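NADPH-ferredoxin reductase FprA (Mycobacterium tuberculosis, PDB 1LQT) catalyses FAD-dependent electron transfer between NADP(H) and ferredoxin and may supply electrons to cytochrome P450 systems. Local coordinates at residues 52-57 with 162-167; 126-131 with 143-148; 155-160 with 206-211; 168-173 with 187-192. All blocks are in the same frame, centred on the assembly; numbering follows the deposited sequence.

Interaction 1 of 4, residues 52-57 with 162-167; sequences GVAPDH and VARILL. With FAD (flavin-adenine dinucleotide), chain H.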
# COMPACT_ATOMS: atom_id res chain seq x y z
N GLY A 52 -1.49 4.39 -3.21
CA GLY A 52 -0.37 3.48 -3.31
C GLY A 52 0.05 3.19 -4.74
O GLY A 52 1.17 3.48 -5.12
N VAL A 53 -0.87 2.66 -5.52
CA VAL A 53 -0.63 2.37 -6.91
C VAL A 53 0.03 3.58 -7.55
O VAL A 53 -0.42 4.72 -7.38
CB VAL A 53 -1.93 1.98 -7.64
CG1 VAL A 53 -1.66 1.77 -9.11
CG2 VAL A 53 -2.55 0.73 -7.04
N ALA A 54 1.11 3.35 -8.28
CA ALA A 54 1.90 4.43 -8.82
C ALA A 54 1.12 5.28 -9.82
O ALA A 54 0.25 4.78 -10.52
CB ALA A 54 3.13 3.85 -9.47
N PRO A 55 1.48 6.56 -9.92
CA PRO A 55 0.76 7.44 -10.85
C PRO A 55 0.96 7.07 -12.32
O PRO A 55 0.16 7.46 -13.15
CB PRO A 55 1.29 8.83 -10.49
CG PRO A 55 2.62 8.57 -9.91
CD PRO A 55 2.46 7.29 -9.09
N ASP A 56 2.03 6.34 -12.63
CA ASP A 56 2.23 5.81 -13.97
C ASP A 56 1.64 4.42 -14.14
O ASP A 56 1.90 3.75 -15.14
CB ASP A 56 3.70 5.87 -14.38
CG ASP A 56 4.60 5.00 -13.53
OD1 ASP A 56 4.19 4.64 -12.40
OD2 ASP A 56 5.73 4.68 -13.96
N HIS A 57 0.79 3.99 -13.20
CA HIS A 57 0.06 2.72 -13.29
C HIS A 57 -1.47 3.01 -13.25
O HIS A 57 -2.21 2.44 -12.45
CB HIS A 57 0.43 1.75 -12.14
CG HIS A 57 1.74 1.04 -12.33
ND1 HIS A 57 2.45 0.52 -11.28
CD2 HIS A 57 2.37 0.61 -13.44
CE1 HIS A 57 3.54 -0.07 -11.72
NE2 HIS A 57 3.53 -0.01 -13.04
N VAL A 162 9.30 3.08 -6.69
CA VAL A 162 10.11 4.19 -6.20
C VAL A 162 11.16 4.57 -7.22
O VAL A 162 11.35 5.74 -7.54
CB VAL A 162 10.74 3.82 -4.87
CG1 VAL A 162 11.77 4.82 -4.43
CG2 VAL A 162 9.68 3.65 -3.78
N ALA A 163 11.84 3.57 -7.76
CA ALA A 163 12.92 3.84 -8.70
C ALA A 163 12.37 4.48 -9.98
O ALA A 163 12.96 5.40 -10.52
CB ALA A 163 13.64 2.56 -9.00
N ARG A 164 11.23 3.99 -10.46
CA ARG A 164 10.60 4.59 -11.64
C ARG A 164 10.25 6.04 -11.43
O ARG A 164 10.48 6.87 -12.30
CB ARG A 164 9.32 3.89 -12.05
CG ARG A 164 9.47 2.55 -12.67
CD ARG A 164 8.27 2.12 -13.60
NE ARG A 164 7.02 2.47 -12.96
CZ ARG A 164 6.55 1.88 -11.86
NH1 ARG A 164 7.09 0.77 -11.40
NH2 ARG A 164 5.52 2.44 -11.26
N ILE A 165 9.64 6.35 -10.31
CA ILE A 165 9.25 7.73 -10.09
C ILE A 165 10.46 8.64 -9.98
O ILE A 165 10.46 9.76 -10.49
CB ILE A 165 8.29 7.83 -8.90
CG1 ILE A 165 6.98 7.05 -9.19
CG2 ILE A 165 8.06 9.25 -8.53
CD1 ILE A 165 6.27 7.38 -10.43
N LEU A 166 11.55 8.14 -9.40
CA LEU A 166 12.76 8.94 -9.28
C LEU A 166 13.46 9.21 -10.60
O LEU A 166 14.17 10.20 -10.72
CB LEU A 166 13.75 8.26 -8.32
CG LEU A 166 13.35 8.28 -6.83
CD1 LEU A 166 14.31 7.36 -6.07
CD2 LEU A 166 13.38 9.68 -6.25
N LEU A 167 13.26 8.33 -11.58
CA LEU A 167 14.02 8.37 -12.84
C LEU A 167 13.22 8.70 -14.09
O LEU A 167 13.79 9.05 -15.10
CB LEU A 167 14.74 7.06 -13.06
CG LEU A 167 15.88 6.79 -12.09
CD1 LEU A 167 16.40 5.38 -12.23
CD2 LEU A 167 17.02 7.74 -12.30
PA FAD H . -5.56 -0.46 1.91
O1A FAD H . -4.33 0.07 2.53
O2A FAD H . -5.76 -0.38 0.44
O5B FAD H . -6.82 0.27 2.58
C5B FAD H . -6.84 0.52 3.99
C4B FAD H . -7.81 1.68 4.21
O4B FAD H . -8.07 1.75 5.61
C3B FAD H . -7.24 3.04 3.79
O3B FAD H . -8.16 3.78 3.01
C2B FAD H . -6.94 3.70 5.11
O2B FAD H . -6.92 5.10 5.11
C1B FAD H . -8.04 3.10 6.01
N9A FAD H . -7.75 3.15 7.44
C8A FAD H . -6.59 2.76 8.05
N7A FAD H . -6.65 2.91 9.36
C5A FAD H . -7.89 3.46 9.61
C6A FAD H . -8.51 3.85 10.79
N6A FAD H . -7.97 3.70 12.00
N1A FAD H . -9.77 4.35 10.69
C2A FAD H . -10.36 4.45 9.47
N3A FAD H . -9.82 4.09 8.29
C4A FAD H . -8.59 3.60 8.42
N1 FAD H . -1.77 -4.02 -6.32
C2 FAD H . -2.06 -4.21 -7.64
O2 FAD H . -2.85 -5.07 -7.99
N3 FAD H . -1.42 -3.43 -8.59
C4 FAD H . -0.57 -2.41 -8.29
O4 FAD H . -0.06 -1.72 -9.20
C4X FAD H . -0.31 -2.18 -6.94
N5 FAD H . 0.52 -1.16 -6.55
C5X FAD H . 0.79 -0.97 -5.22
C6 FAD H . 1.64 0.03 -4.83
C7 FAD H . 2.01 0.21 -3.50
C7M FAD H . 2.93 1.34 -3.12
C8 FAD H . 1.46 -0.64 -2.54
C8M FAD H . 1.85 -0.51 -1.09
C9 FAD H . 0.58 -1.65 -2.92
C9A FAD H . 0.23 -1.83 -4.25
N10 FAD H . -0.63 -2.85 -4.65
C10 FAD H . -0.93 -3.02 -5.98
C1' FAD H . -1.30 -3.75 -3.67
C2' FAD H . -2.62 -3.17 -3.18
O2' FAD H . -2.41 -1.82 -2.86
C3' FAD H . -3.11 -3.94 -1.94
O3' FAD H . -3.35 -5.31 -2.26
C4' FAD H . -4.44 -3.47 -1.35
O4' FAD H . -4.60 -2.06 -1.48
C5' FAD H . -4.55 -3.88 0.12
O5' FAD H . -5.90 -3.58 0.49
P FAD H . -6.39 -3.31 1.97
O1P FAD H . -7.84 -3.08 1.83
O2P FAD H . -5.94 -4.36 2.94
O3P FAD H . -5.65 -1.99 2.44
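R164 grips the carboxylate of D56 side-on with two nitrogens, both bonds nearly straight: NE of R164 donates to OD2 of D56 at 2.7 Å, and NH2 of R164 to OD1 of D56 at 2.8 Å. Both oxygens use their syn lone pairs and the carboxylate and guanidinium planes lie 23° apart, nearly coplanar, the fork of a bidentate salt bridge. A bend at chi3 brings the guanidinium round to the acid, and NH1 pairs with D161. D56 presents its carboxylate from the crowded position between backbone N and carbonyl carbon (chi1 64°), within a type I beta turn from A54 to H57 that H57 N closes on A54 O. This turn belongs to the loop between helices 48-51 and 64-71, which passes along the flavin; R164 sits on helix 157-167 of the NADP-binding Rossmann-type domain, so the bridge ties the FAD-side loop to that domain. Over one guanidinium face lies the H57 ring, its CE1 3.2 Å from NH2 of R164, the planes 37° apart. The ring's NE2 is hydrogen-bonded to E214, a bond that would limit rotation of the ring; the side chain also touches the bound nucleotide. At the guanidinium edge, CB of A54 comes within 3.3 Å of NH2 of R164. Farther out, CG of P55 meets CD1 of I165 tip to tip, with Y132 of helix 125-132 touching both residues. On the flavin side, CG2 of V53 packs 3.6 Å from N5 of FAD.

Interaction 2 of 4, residues 126-131 with 143-148; sequences VDFVGW and PDLSGA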
# COMPACT_ATOMS: atom_id res chain seq x y z
N VAL A 126 6.92 3.81 2.19
CA VAL A 126 5.58 4.24 2.62
C VAL A 126 5.47 5.78 2.54
O VAL A 126 4.50 6.33 2.03
CB VAL A 126 5.29 3.77 4.05
CG1 VAL A 126 3.93 4.27 4.49
CG2 VAL A 126 5.34 2.25 4.12
N ASP A 127 6.45 6.46 3.11
CA ASP A 127 6.42 7.90 3.17
C ASP A 127 6.69 8.54 1.80
O ASP A 127 6.11 9.56 1.50
CB ASP A 127 7.39 8.45 4.20
CG ASP A 127 7.10 7.97 5.59
OD1 ASP A 127 7.17 6.72 5.84
OD2 ASP A 127 6.84 8.77 6.50
N PHE A 128 7.58 7.98 0.99
CA PHE A 128 7.86 8.53 -0.32
C PHE A 128 6.67 8.39 -1.25
O PHE A 128 6.29 9.34 -1.93
CB PHE A 128 9.12 7.87 -0.90
CG PHE A 128 9.55 8.48 -2.20
CD1 PHE A 128 9.98 9.77 -2.26
CD2 PHE A 128 9.55 7.73 -3.36
CE1 PHE A 128 10.36 10.34 -3.47
CE2 PHE A 128 9.94 8.31 -4.54
CZ PHE A 128 10.32 9.60 -4.58
N VAL A 129 6.10 7.20 -1.30
CA VAL A 129 4.92 6.91 -2.07
C VAL A 129 3.75 7.78 -1.62
O VAL A 129 3.03 8.36 -2.43
CB VAL A 129 4.54 5.42 -1.98
CG1 VAL A 129 3.20 5.16 -2.66
CG2 VAL A 129 5.64 4.53 -2.56
N GLY A 130 3.52 7.82 -0.31
CA GLY A 130 2.45 8.66 0.17
C GLY A 130 2.62 10.10 -0.29
O GLY A 130 1.67 10.77 -0.67
N TRP A 131 3.85 10.58 -0.22
CA TRP A 131 4.14 11.93 -0.65
C TRP A 131 3.89 12.12 -2.16
O TRP A 131 3.20 13.06 -2.55
CB TRP A 131 5.58 12.29 -0.26
CG TRP A 131 6.04 13.61 -0.74
CD1 TRP A 131 5.74 14.84 -0.25
CD2 TRP A 131 6.94 13.83 -1.82
NE1 TRP A 131 6.41 15.81 -0.94
CE2 TRP A 131 7.15 15.21 -1.92
CE3 TRP A 131 7.62 12.99 -2.68
CZ2 TRP A 131 8.01 15.77 -2.88
CZ3 TRP A 131 8.46 13.53 -3.63
CH2 TRP A 131 8.63 14.89 -3.72
N PRO A 143 11.22 15.21 0.38
CA PRO A 143 12.61 14.77 0.32
C PRO A 143 13.41 15.66 -0.62
O PRO A 143 12.88 16.19 -1.59
CB PRO A 143 12.49 13.37 -0.26
CG PRO A 143 11.30 13.45 -1.13
CD PRO A 143 10.34 14.31 -0.38
N ASP A 144 14.68 15.81 -0.31
CA ASP A 144 15.61 16.48 -1.21
C ASP A 144 15.99 15.51 -2.31
O ASP A 144 16.63 14.48 -2.05
CB ASP A 144 16.83 16.94 -0.41
CG ASP A 144 17.84 17.72 -1.23
OD1 ASP A 144 17.74 17.77 -2.47
OD2 ASP A 144 18.78 18.29 -0.65
N LEU A 145 15.58 15.82 -3.53
CA LEU A 145 15.81 14.98 -4.68
C LEU A 145 16.88 15.57 -5.59
O LEU A 145 16.96 15.21 -6.76
CB LEU A 145 14.50 14.77 -5.45
CG LEU A 145 13.39 14.17 -4.61
CD1 LEU A 145 12.16 13.93 -5.48
CD2 LEU A 145 13.83 12.89 -3.94
N SER A 146 17.74 16.42 -5.05
CA SER A 146 18.75 17.11 -5.86
C SER A 146 20.07 16.37 -5.99
O SER A 146 20.90 16.76 -6.80
CB SER A 146 19.01 18.52 -5.32
OG SER A 146 19.69 18.49 -4.09
N GLY A 147 20.31 15.35 -5.18
CA GLY A 147 21.57 14.65 -5.21
C GLY A 147 21.63 13.63 -6.31
O GLY A 147 20.63 13.01 -6.67
N ALA A 148 22.82 13.35 -6.79
CA ALA A 148 22.99 12.49 -7.92
C ALA A 148 22.65 11.03 -7.75
O ALA A 148 22.34 10.38 -8.73
CB ALA A 148 24.43 12.62 -8.47
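CD of P143 sits over the six-membered ring of W131, 3.5 Å from its centroid and only 4° off the normal, a CH-pi contact over the centre of the face. The pair joins helix 125-132 to the loop that leads into strand 149-153, a central strand of the parallel, Rossmann-type sheet of the NADP-binding domain. W131 and the proline reach for each other tip to tip, the indole carried outward with CG anti to the backbone N (chi1 175°). CG of P143 also serves F128: it sits near the plane of that ring, at its edge, 4.0 Å from CE1 of F128. The proline ring thus meets the face of W131 and the edge of F128, three residues apart on the helix. L145 adds its two methyls, CD1 approaching CH2 of W131 at 4.1 Å and CD2 lying obliquely by the F128 ring. No hydrogen bond crosses this apolar contact. Beyond it, H181 stacks on W131 and Y132 meets F128 edge-to-face, while L166 of helix 157-167 touches both F128 and L145. S185 and L186 of helix 180-186 flank L145. The loop's own shape past P143 is set by an Asx turn: OD1 of D144 accepts the backbone N of S146 from above the carboxylate plane, and on its syn lone pair it takes OG of S146 at 2.6 Å.

Interaction 3 of 4, residues 155-160 with 206-211; sequences NGNVAL and AFTTLE. With ODP (4-oxo-nicotinamide-adenine dinucleotide phosphate), chain I.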
# COMPACT_ATOMS: atom_id res chain seq x y z
N ASN A 155 13.57 -5.71 -2.78
CA ASN A 155 13.35 -6.37 -4.06
C ASN A 155 11.89 -6.76 -4.27
O ASN A 155 11.61 -7.79 -4.86
CB ASN A 155 14.26 -7.60 -4.22
CG ASN A 155 15.68 -7.33 -4.75
OD1 ASN A 155 16.40 -8.31 -4.90
ND2 ASN A 155 16.07 -6.09 -5.00
N GLY A 156 10.97 -5.90 -3.83
CA GLY A 156 9.59 -6.03 -4.19
C GLY A 156 9.17 -4.99 -5.21
O GLY A 156 9.94 -4.09 -5.58
N ASN A 157 7.94 -5.11 -5.68
CA ASN A 157 7.50 -4.19 -6.71
C ASN A 157 7.43 -2.75 -6.22
O ASN A 157 7.54 -1.85 -7.05
CB ASN A 157 6.13 -4.63 -7.26
CG ASN A 157 6.22 -5.85 -8.15
OD1 ASN A 157 7.19 -6.07 -8.84
ND2 ASN A 157 5.14 -6.63 -8.14
N VAL A 158 7.26 -2.50 -4.93
CA VAL A 158 7.26 -1.11 -4.50
C VAL A 158 8.63 -0.47 -4.73
O VAL A 158 8.75 0.70 -5.04
CB VAL A 158 6.77 -0.97 -3.05
CG1 VAL A 158 6.89 0.48 -2.59
CG2 VAL A 158 5.35 -1.45 -2.93
N ALA A 159 9.71 -1.26 -4.60
CA ALA A 159 11.04 -0.74 -4.89
C ALA A 159 11.14 -0.28 -6.34
O ALA A 159 11.76 0.73 -6.64
CB ALA A 159 12.11 -1.78 -4.61
N LEU A 160 10.51 -1.03 -7.24
CA LEU A 160 10.49 -0.62 -8.64
C LEU A 160 9.69 0.66 -8.80
O LEU A 160 10.12 1.53 -9.55
CB LEU A 160 9.90 -1.71 -9.50
CG LEU A 160 10.62 -3.03 -9.50
CD1 LEU A 160 9.93 -4.02 -10.43
CD2 LEU A 160 12.08 -2.86 -9.88
N ALA A 206 11.00 -10.54 -5.05
CA ALA A 206 9.54 -10.49 -4.96
C ALA A 206 8.92 -9.72 -6.13
O ALA A 206 7.70 -9.61 -6.23
CB ALA A 206 9.09 -9.91 -3.62
N PHE A 207 9.73 -9.21 -7.04
CA PHE A 207 9.25 -8.55 -8.24
C PHE A 207 8.40 -9.48 -9.05
O PHE A 207 8.60 -10.70 -9.06
CB PHE A 207 10.44 -8.24 -9.19
CG PHE A 207 11.54 -7.41 -8.58
CD1 PHE A 207 11.27 -6.23 -7.89
CD2 PHE A 207 12.86 -7.76 -8.76
CE1 PHE A 207 12.29 -5.47 -7.39
CE2 PHE A 207 13.88 -7.02 -8.23
CZ PHE A 207 13.60 -5.89 -7.54
N THR A 208 7.51 -8.89 -9.84
CA THR A 208 6.78 -9.64 -10.84
C THR A 208 7.17 -9.16 -12.24
O THR A 208 7.81 -8.13 -12.42
CB THR A 208 5.27 -9.69 -10.58
OG1 THR A 208 4.76 -8.37 -10.37
CG2 THR A 208 4.99 -10.49 -9.30
N THR A 209 6.79 -9.95 -13.24
CA THR A 209 7.47 -9.84 -14.52
C THR A 209 7.12 -8.62 -15.35
O THR A 209 8.00 -7.97 -15.89
CB THR A 209 7.22 -11.10 -15.34
OG1 THR A 209 7.44 -12.28 -14.53
CG2 THR A 209 8.17 -11.17 -16.52
N LEU A 210 5.84 -8.28 -15.44
CA LEU A 210 5.45 -7.11 -16.21
C LEU A 210 6.13 -5.87 -15.69
O LEU A 210 6.62 -5.03 -16.45
CB LEU A 210 3.94 -6.96 -16.21
CG LEU A 210 3.43 -5.69 -16.88
CD1 LEU A 210 3.74 -5.67 -18.35
CD2 LEU A 210 1.93 -5.60 -16.66
N GLU A 211 6.22 -5.77 -14.38
CA GLU A 211 6.83 -4.63 -13.74
C GLU A 211 8.32 -4.54 -14.07
O GLU A 211 8.86 -3.46 -14.26
CB GLU A 211 6.54 -4.69 -12.25
CG GLU A 211 5.04 -4.50 -11.98
CD GLU A 211 4.08 -5.65 -12.40
OE1 GLU A 211 4.50 -6.86 -12.49
OE2 GLU A 211 2.86 -5.36 -12.68
O1X ODP I . 14.71 -11.30 1.41
P2B ODP I . 13.28 -10.87 1.32
O2X ODP I . 12.48 -11.63 0.27
O3X ODP I . 12.56 -10.87 2.66
O2B ODP I . 13.39 -9.34 0.82
C2B ODP I . 12.31 -8.42 0.95
C3B ODP I . 11.59 -8.09 -0.34
O3B ODP I . 12.51 -7.99 -1.41
C1B ODP I . 12.86 -7.09 1.33
N9A ODP I . 13.34 -6.94 2.68
C8A ODP I . 12.64 -7.12 3.85
N7A ODP I . 13.38 -6.83 4.91
C5A ODP I . 14.60 -6.44 4.43
C4A ODP I . 14.58 -6.52 3.04
N3A ODP I . 15.61 -6.19 2.22
C2A ODP I . 16.71 -5.78 2.86
N1A ODP I . 16.82 -5.66 4.22
C6A ODP I . 15.76 -5.99 5.02
N6A ODP I . 15.91 -5.79 6.33
O4B ODP I . 11.77 -6.21 1.11
C4B ODP I . 11.06 -6.69 -0.04
C5B ODP I . 9.59 -6.66 0.25
O5B ODP I . 8.91 -6.95 -0.95
PA ODP I . 7.34 -7.25 -0.90
O1A ODP I . 6.92 -7.62 -2.25
O2A ODP I . 7.00 -8.16 0.20
O3 ODP I . 6.74 -5.83 -0.46
PN ODP I . 6.44 -4.46 -1.27
O1N ODP I . 7.46 -4.21 -2.31
O2N ODP I . 6.20 -3.47 -0.20
O5D ODP I . 5.10 -4.79 -2.04
C5D ODP I . 3.90 -5.05 -1.26
C4D ODP I . 2.91 -5.79 -2.14
O4D ODP I . 2.30 -4.93 -3.09
C1D ODP I . 2.46 -5.49 -4.40
C2D ODP I . 3.62 -6.38 -4.29
O2D ODP I . 3.82 -7.23 -5.36
C3D ODP I . 3.56 -6.93 -2.91
O3D ODP I . 2.71 -8.06 -2.93
N1N ODP I . 2.41 -4.49 -5.41
C2N ODP I . 2.04 -4.91 -6.71
C3N ODP I . 2.36 -4.11 -7.76
C7N ODP I . 1.95 -4.69 -9.12
N7N ODP I . 2.25 -3.96 -10.16
O7N ODP I . 1.39 -5.81 -9.13
C4N ODP I . 3.06 -2.90 -7.64
O99 ODP I . 3.42 -2.18 -8.62
C5N ODP I . 3.45 -2.50 -6.28
C6N ODP I . 3.12 -3.33 -5.18
O HOH W 1 6.50 -7.46 -4.90
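The glycine-rich turn at the start of helix 157-167, matching the GxGxxA pattern of a Rossmann-type dinucleotide fold, meets the loop and first residues of helix 209-214 beside the bound nucleotide. Backbone and side-chain hydrogen bonds join them. A206 N donates to N155 O from above the carbonyl plane (2.8 Å), and the N157 amide uses both ends: OD1 of N157 accepts T208 N in plane, on a lone pair, while ND2 of N157 donates to OG1 of T208 at 2.9 Å. That hydroxyl in turn donates a hydrogen bond to OE1 of E211, met from above the carboxylate plane, so a chain of polar groups runs from N157 to the carboxylate. Packing centres on the F207 ring. The N155 carbonyl lies over one face and G156 O sits near the ring plane at the edge; the apolar contact is CD2 of L160, 3.6 Å from CE1 of F207. The ligand then spans both segments. V158 N binds O1N of the nicotinamide-side phosphate, and N155 N donates to O3B of the adenosine ribose. CA of G156 comes 3.4 Å from O1N of ODP. Water 1 is gripped by four partners, taking N157 N and donating to A206 O and ODP O1A, with O2D of ODP as the fourth. At the carboxamide end, OE2 of E211 receives N7N of ODP at 2.9 Å.

Interaction 4 of 4, residues 168-173 with 187-192; sequences TDPDVL and RPRGIQ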
# COMPACT_ATOMS: atom_id res chain seq x y z
N THR A 168 11.90 8.65 -14.01
CA THR A 168 11.09 8.91 -15.19
C THR A 168 11.17 10.37 -15.59
O THR A 168 11.24 11.28 -14.76
CB THR A 168 9.62 8.55 -14.92
OG1 THR A 168 9.49 7.13 -14.74
CG2 THR A 168 8.70 8.92 -16.08
N ASP A 169 11.22 10.61 -16.88
CA ASP A 169 11.21 11.97 -17.40
C ASP A 169 10.05 12.73 -16.78
O ASP A 169 8.91 12.29 -16.89
CB ASP A 169 11.02 11.86 -18.92
CG ASP A 169 10.96 13.18 -19.65
OD1 ASP A 169 10.98 14.26 -19.02
OD2 ASP A 169 10.92 13.20 -20.90
N PRO A 170 10.31 13.83 -16.10
CA PRO A 170 9.21 14.59 -15.50
C PRO A 170 8.15 15.04 -16.50
O PRO A 170 7.00 15.25 -16.10
CB PRO A 170 9.93 15.75 -14.82
CG PRO A 170 11.25 15.81 -15.50
CD PRO A 170 11.62 14.39 -15.74
N ASP A 171 8.51 15.21 -17.77
CA ASP A 171 7.51 15.58 -18.75
C ASP A 171 6.48 14.45 -18.92
O ASP A 171 5.33 14.71 -19.30
CB ASP A 171 8.16 15.83 -20.11
CG ASP A 171 8.93 17.09 -20.17
OD1 ASP A 171 8.73 18.01 -19.34
OD2 ASP A 171 9.78 17.28 -21.07
N VAL A 172 6.88 13.20 -18.67
CA VAL A 172 5.98 12.07 -18.71
C VAL A 172 5.15 12.08 -17.40
O VAL A 172 3.92 11.94 -17.44
CB VAL A 172 6.77 10.76 -18.89
CG1 VAL A 172 5.91 9.56 -18.68
CG2 VAL A 172 7.42 10.76 -20.25
N LEU A 173 5.80 12.26 -16.26
CA LEU A 173 5.06 12.29 -15.01
C LEU A 173 4.07 13.45 -14.95
O LEU A 173 3.05 13.34 -14.27
CB LEU A 173 6.02 12.33 -13.82
CG LEU A 173 6.93 11.11 -13.66
CD1 LEU A 173 7.83 11.32 -12.49
CD2 LEU A 173 6.12 9.82 -13.51
N ARG A 187 11.15 17.86 -11.32
CA ARG A 187 11.46 18.53 -12.58
C ARG A 187 12.95 18.79 -12.81
O ARG A 187 13.39 18.69 -13.95
CB ARG A 187 10.66 19.82 -12.70
CG ARG A 187 9.19 19.55 -13.08
CD ARG A 187 8.54 20.55 -13.96
NE ARG A 187 7.09 20.44 -13.99
CZ ARG A 187 6.38 19.97 -15.01
NH1 ARG A 187 6.97 19.50 -16.12
NH2 ARG A 187 5.06 19.97 -14.93
N PRO A 188 13.73 19.16 -11.80
CA PRO A 188 15.18 19.39 -12.05
C PRO A 188 15.99 18.15 -12.47
O PRO A 188 17.15 18.30 -12.90
CB PRO A 188 15.69 19.94 -10.72
CG PRO A 188 14.47 20.50 -10.06
CD PRO A 188 13.35 19.57 -10.44
N ARG A 189 15.43 16.95 -12.32
CA ARG A 189 16.07 15.66 -12.75
C ARG A 189 17.40 15.45 -12.04
O ARG A 189 18.38 15.02 -12.66
CB ARG A 189 16.29 15.62 -14.27
CG ARG A 189 14.99 15.75 -15.05
CD ARG A 189 15.18 15.58 -16.51
NE ARG A 189 14.97 14.21 -16.93
CZ ARG A 189 14.67 13.88 -18.18
NH1 ARG A 189 14.57 14.81 -19.11
NH2 ARG A 189 14.49 12.61 -18.52
N GLY A 190 17.42 15.68 -10.73
CA GLY A 190 18.66 15.70 -9.97
C GLY A 190 19.31 14.33 -9.89
O GLY A 190 20.52 14.18 -10.03
N ILE A 191 18.48 13.34 -9.68
CA ILE A 191 18.99 12.00 -9.53
C ILE A 191 19.41 11.44 -10.88
O ILE A 191 18.65 11.42 -11.83
CB ILE A 191 17.93 11.11 -8.85
CG1 ILE A 191 17.77 11.56 -7.40
CG2 ILE A 191 18.30 9.66 -8.96
CD1 ILE A 191 16.55 11.10 -6.79
N GLN A 192 20.65 10.97 -10.93
CA GLN A 192 21.20 10.38 -12.14
C GLN A 192 21.27 8.86 -12.06
O GLN A 192 21.38 8.22 -13.07
CB GLN A 192 22.61 10.94 -12.40
CG GLN A 192 22.64 12.46 -12.61
CD GLN A 192 21.97 12.91 -13.88
OE1 GLN A 192 21.74 12.12 -14.82
NE2 GLN A 192 21.65 14.20 -13.94
O HOH W 2 9.36 18.55 -16.84
O HOH W 3 5.57 19.13 -18.57
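The guanidinium of R189 lies flat against the start of helix 170-173. Its plane and the D169 carboxylate are stacked, 11° apart, with OD1 of D169 3.6 Å from NH1 of R189; the oxygen stands well out of the guanidinium plane, so this long salt bridge acts through charge alone. The same face also receives P170, whose CD is 3.6 Å from NE of R189, the two side chains crossing at about a right angle. A bend at chi3 (93°) of R189 turns the group onto this surface. D169 is the N-cap: its CG, anti to the backbone N, places OD1 to accept D171 N at 2.9 Å, so one oxygen serves both the helix end and the arginine. R187 passes the CB edge of P170, CB of P170 3.9 Å from CA of R187, and meets D171 at about a right angle. Their long salt bridge (OD1 of D171 to NH1 of R187, 4.0 Å) is spanned by water 2, which donates to the acid and accepts from the arginine; water 3 does likewise, weakly at the acid. The contact, on the surface, joins the short helix following 157-167 to the loop between helix 180-186 and strand 193-197.

How the interactions relate
From the N terminus, 52-57 opens the longest loop, closed when interaction 1 reaches helix 157-167. Nested inside it, interaction 2 closes a short loop from helix 125-132 to the run before strand 149-153. Interaction 3 starts at the loop and first turn of helix 157-167 and ends at 206-211, so it crosses interaction 1; interaction 4, 168-173 with 187-192, nests within it. L166 of interaction 1 packs against F128 and L145 of interaction 2 and I191 of interaction 4. A148 O and Q192 N form a probable hydrogen bond between interactions 2 and 4. Together the contacts join the flavin-side loop, helix 125-132 and loops round the parallel sheet to helices 157-167 and 170-173.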